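Local coordinates for protein NalD (Pseudomonas aeruginosa PAO1, PDB 5DAJ) that represses expression of the MexAB-OprM multidrug efflux pump as a TetR-family, probably DNA-binding, regulator that responds to novobiocin, at residues P155-R160 and R199-D204. Numbering follows the deposited sequence.
Sequences PGMTPR and RGLVRD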
ATOM      1  N   PRO A 155      -5.327 -27.972  -1.163  1.00 85.70           N
ATOM      2  CA  PRO A 155      -6.790 -28.085  -1.177  1.00 86.61           C
ATOM      3  C   PRO A 155      -7.464 -26.766  -0.795  1.00 76.73           C
ATOM      4  O   PRO A 155      -7.142 -26.201   0.245  1.00 78.06           O
ATOM      5  CB  PRO A 155      -7.068 -29.122  -0.088  1.00 95.36           C
ATOM      6  CG  PRO A 155      -5.876 -30.006  -0.120  1.00 98.75           C
ATOM      7  CD  PRO A 155      -4.710 -29.127  -0.484  1.00 89.01           C
ATOM      8  N   GLY A 156      -8.353 -26.265  -1.647  1.00 73.64           N
ATOM      9  CA  GLY A 156      -9.088 -25.029  -1.356  1.00 73.96           C
ATOM     10  C   GLY A 156      -8.378 -23.724  -1.689  1.00 68.77           C
ATOM     11  O   GLY A 156      -8.942 -22.645  -1.484  1.00 66.87           O
HETATM   12  N   MSE A 157      -7.142 -23.815  -2.178  1.00 63.66           N
HETATM   13  CA  MSE A 157      -6.478 -22.682  -2.832  1.00 60.67           C
HETATM   14  C   MSE A 157      -6.882 -22.663  -4.279  1.00 61.61           C
HETATM   15  O   MSE A 157      -6.534 -23.572  -5.038  1.00 69.17           O
HETATM   16  CB  MSE A 157      -4.950 -22.765  -2.759  1.00 71.73           C
HETATM   17  CG  MSE A 157      -4.407 -22.304  -1.411  1.00 79.82           C
HETATM   18 SE   MSE A 157      -4.988 -20.453  -1.040  1.00105.01          SE
HETATM   19  CE  MSE A 157      -4.828 -19.738  -2.867  1.00111.73           C
ATOM     20  N   THR A 158      -7.622 -21.629  -4.669  1.00 50.38           N
ATOM     21  CA  THR A 158      -7.982 -21.411  -6.066  1.00 46.87           C
ATOM     22  C   THR A 158      -7.002 -20.443  -6.718  1.00 48.05           C
ATOM     23  O   THR A 158      -6.358 -19.648  -6.025  1.00 51.86           O
ATOM     24  CB  THR A 158      -9.403 -20.836  -6.206  1.00 46.95           C
ATOM     25  OG1 THR A 158      -9.479 -19.555  -5.572  1.00 45.89           O
ATOM     26  CG2 THR A 158     -10.424 -21.773  -5.574  1.00 46.82           C
ATOM     27  N   PRO A 159      -6.879 -20.495  -8.055  1.00 49.46           N
ATOM     28  CA  PRO A 159      -6.049 -19.502  -8.755  1.00 50.81           C
ATOM     29  C   PRO A 159      -6.433 -18.050  -8.492  1.00 47.41           C
ATOM     30  O   PRO A 159      -5.558 -17.182  -8.425  1.00 51.06           O
ATOM     31  CB  PRO A 159      -6.278 -19.840 -10.233  1.00 50.79           C
ATOM     32  CG  PRO A 159      -6.608 -21.290 -10.238  1.00 51.87           C
ATOM     33  CD  PRO A 159      -7.373 -21.534  -8.973  1.00 49.72           C
ATOM     34  N   ARG A 160      -7.731 -17.792  -8.366  1.00 43.23           N
ATOM     35  CA  ARG A 160      -8.230 -16.436  -8.109  1.00 42.64           C
ATOM     36  C   ARG A 160      -7.611 -15.880  -6.823  1.00 41.78           C
ATOM     37  O   ARG A 160      -7.039 -14.789  -6.822  1.00 45.24           O
ATOM     38  CB  ARG A 160      -9.757 -16.438  -8.004  1.00 39.62           C
ATOM     39  CG  ARG A 160     -10.389 -15.071  -7.775  1.00 39.65           C
ATOM     40  CD  ARG A 160     -11.904 -15.165  -7.730  1.00 36.74           C
ATOM     41  NE  ARG A 160     -12.366 -15.915  -6.570  1.00 40.61           N
ATOM     42  CZ  ARG A 160     -12.674 -15.408  -5.378  1.00 38.97           C
ATOM     43  NH1 ARG A 160     -12.595 -14.110  -5.135  1.00 40.91           N
ATOM     44  NH2 ARG A 160     -13.063 -16.222  -4.403  1.00 37.86           N
ATOM     45  N   ARG A 199       5.408 -21.218  -0.019  1.00 60.17           N
ATOM     46  CA  ARG A 199       5.323 -22.497   0.672  1.00 64.09           C
ATOM     47  C   ARG A 199       3.859 -22.774   1.027  1.00 60.12           C
ATOM     48  O   ARG A 199       3.404 -23.916   0.976  1.00 64.51           O
ATOM     49  CB  ARG A 199       6.183 -22.484   1.936  1.00 66.18           C
ATOM     50  CG  ARG A 199       6.409 -23.857   2.547  1.00 70.58           C
ATOM     51  CD  ARG A 199       6.975 -23.750   3.954  1.00 78.13           C
ATOM     52  NE  ARG A 199       8.343 -23.242   3.955  1.00 90.20           N
ATOM     53  CZ  ARG A 199       9.413 -23.978   4.240  1.00 99.78           C
ATOM     54  NH1 ARG A 199       9.275 -25.260   4.548  1.00 98.21           N
ATOM     55  NH2 ARG A 199      10.622 -23.432   4.216  1.00109.93           N
ATOM     56  N   GLY A 200       3.128 -21.717   1.382  1.00 57.88           N
ATOM     57  CA  GLY A 200       1.707 -21.824   1.735  1.00 55.95           C
ATOM     58  C   GLY A 200       0.764 -22.089   0.577  1.00 57.17           C
ATOM     59  O   GLY A 200      -0.313 -22.657   0.756  1.00 61.58           O
ATOM     60  N   LEU A 201       1.148 -21.642  -0.613  1.00 59.22           N
ATOM     61  CA  LEU A 201       0.345 -21.852  -1.827  1.00 61.25           C
ATOM     62  C   LEU A 201       0.597 -23.211  -2.471  1.00 65.46           C
ATOM     63  O   LEU A 201      -0.344 -23.857  -2.933  1.00 71.17           O
ATOM     64  CB  LEU A 201       0.623 -20.759  -2.862  1.00 62.75           C
ATOM     65  CG  LEU A 201       0.153 -19.341  -2.525  1.00 63.30           C
ATOM     66  CD1 LEU A 201       0.731 -18.349  -3.525  1.00 60.96           C
ATOM     67  CD2 LEU A 201      -1.359 -19.239  -2.508  1.00 64.54           C
ATOM     68  N   VAL A 202       1.860 -23.624  -2.503  1.00 63.20           N
ATOM     69  CA  VAL A 202       2.307 -24.773  -3.316  1.00 66.59           C
ATOM     70  C   VAL A 202       2.766 -25.968  -2.463  1.00 67.08           C
ATOM     71  O   VAL A 202       3.512 -25.809  -1.499  1.00 64.09           O
ATOM     72  CB  VAL A 202       3.431 -24.351  -4.286  1.00 65.07           C
ATOM     73  CG1 VAL A 202       3.840 -25.503  -5.193  1.00 67.15           C
ATOM     74  CG2 VAL A 202       2.975 -23.178  -5.140  1.00 61.80           C
ATOM     75  N   ARG A 203       2.336 -27.158  -2.875  1.00 75.23           N
ATOM     76  CA  ARG A 203       2.511 -28.403  -2.095  1.00 86.29           C
ATOM     77  C   ARG A 203       3.950 -28.751  -1.755  1.00 90.85           C
ATOM     78  O   ARG A 203       4.270 -28.993  -0.591  1.00100.46           O
ATOM     79  CB  ARG A 203       1.869 -29.615  -2.796  1.00 89.22           C
ATOM     80  CG  ARG A 203       0.524 -30.015  -2.215  1.00 98.35           C
ATOM     81  CD  ARG A 203      -0.089 -31.148  -3.011  1.00103.40           C
ATOM     82  NE  ARG A 203      -1.528 -31.236  -3.030  1.00106.36           N
ATOM     83  CZ  ARG A 203      -2.353 -31.539  -2.028  1.00113.11           C
ATOM     84  NH1 ARG A 203      -1.928 -31.728  -0.780  1.00106.02           N
ATOM     85  NH2 ARG A 203      -3.656 -31.615  -2.296  1.00124.62           N
ATOM     86  N   ASP A 204       4.807 -28.786  -2.770  1.00 95.29           N
ATOM     87  CA  ASP A 204       6.168 -29.297  -2.584  1.00 96.86           C
ATOM     88  C   ASP A 204       7.132 -28.227  -2.095  1.00 85.20           C
ATOM     89  O   ASP A 204       7.753 -28.385  -1.052  1.00 91.32           O
ATOM     90  CB  ASP A 204       6.682 -29.978  -3.863  1.00107.57           C
ATOM     91  CG  ASP A 204       6.302 -31.467  -3.939  1.00120.30           C
ATOM     92  OD1 ASP A 204       5.747 -32.023  -2.959  1.00124.13           O
ATOM     93  OD2 ASP A 204       6.568 -32.088  -4.991  1.00138.64           O
TER
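Met157, modelled as selenomethionine, meets Leu201 in the buried half of this contact, and the evidence for apolar packing is the 3.5 Å between Met157 CE and Leu201 CD2. The selenium follows, with Met157 SE 4.1 Å from the same Leu201 CD2, so one leucine methyl receives the end of the chain. Bends at chi2 (-57°) and chi3 (-38°) fold the methionine back on itself instead of letting it run straight, while its CB is directed toward 199-204. The two side chains lie at a slant to each other.

A second, exposed touch is made by Pro155 and Arg203. The arginine, extended from CG to NE, reaches across the gap between CA atoms 9.4 Å apart and sets its guanidinium obliquely against the ring, with Arg203 NH2 3.3 Å from Pro155 CD. The two side chains cross at roughly a right angle. No hydrogen bond spans the segments, and together they bury 187 Å².

Backbone hydrogen bonds between Leu201 and His154 and between Arg203 and Arg152 link 199-204 to the loop just before Pro155. The contact thus joins the N-terminal approach to helix 159-179, with Thr158 at its N-cap position, to the C-terminal end of helix 186-201; Ala162 of helix 159-179 touches both Met157 and Leu201, and His192 and Pro196 of the second subunit pack on Met157 and Leu201, respectively.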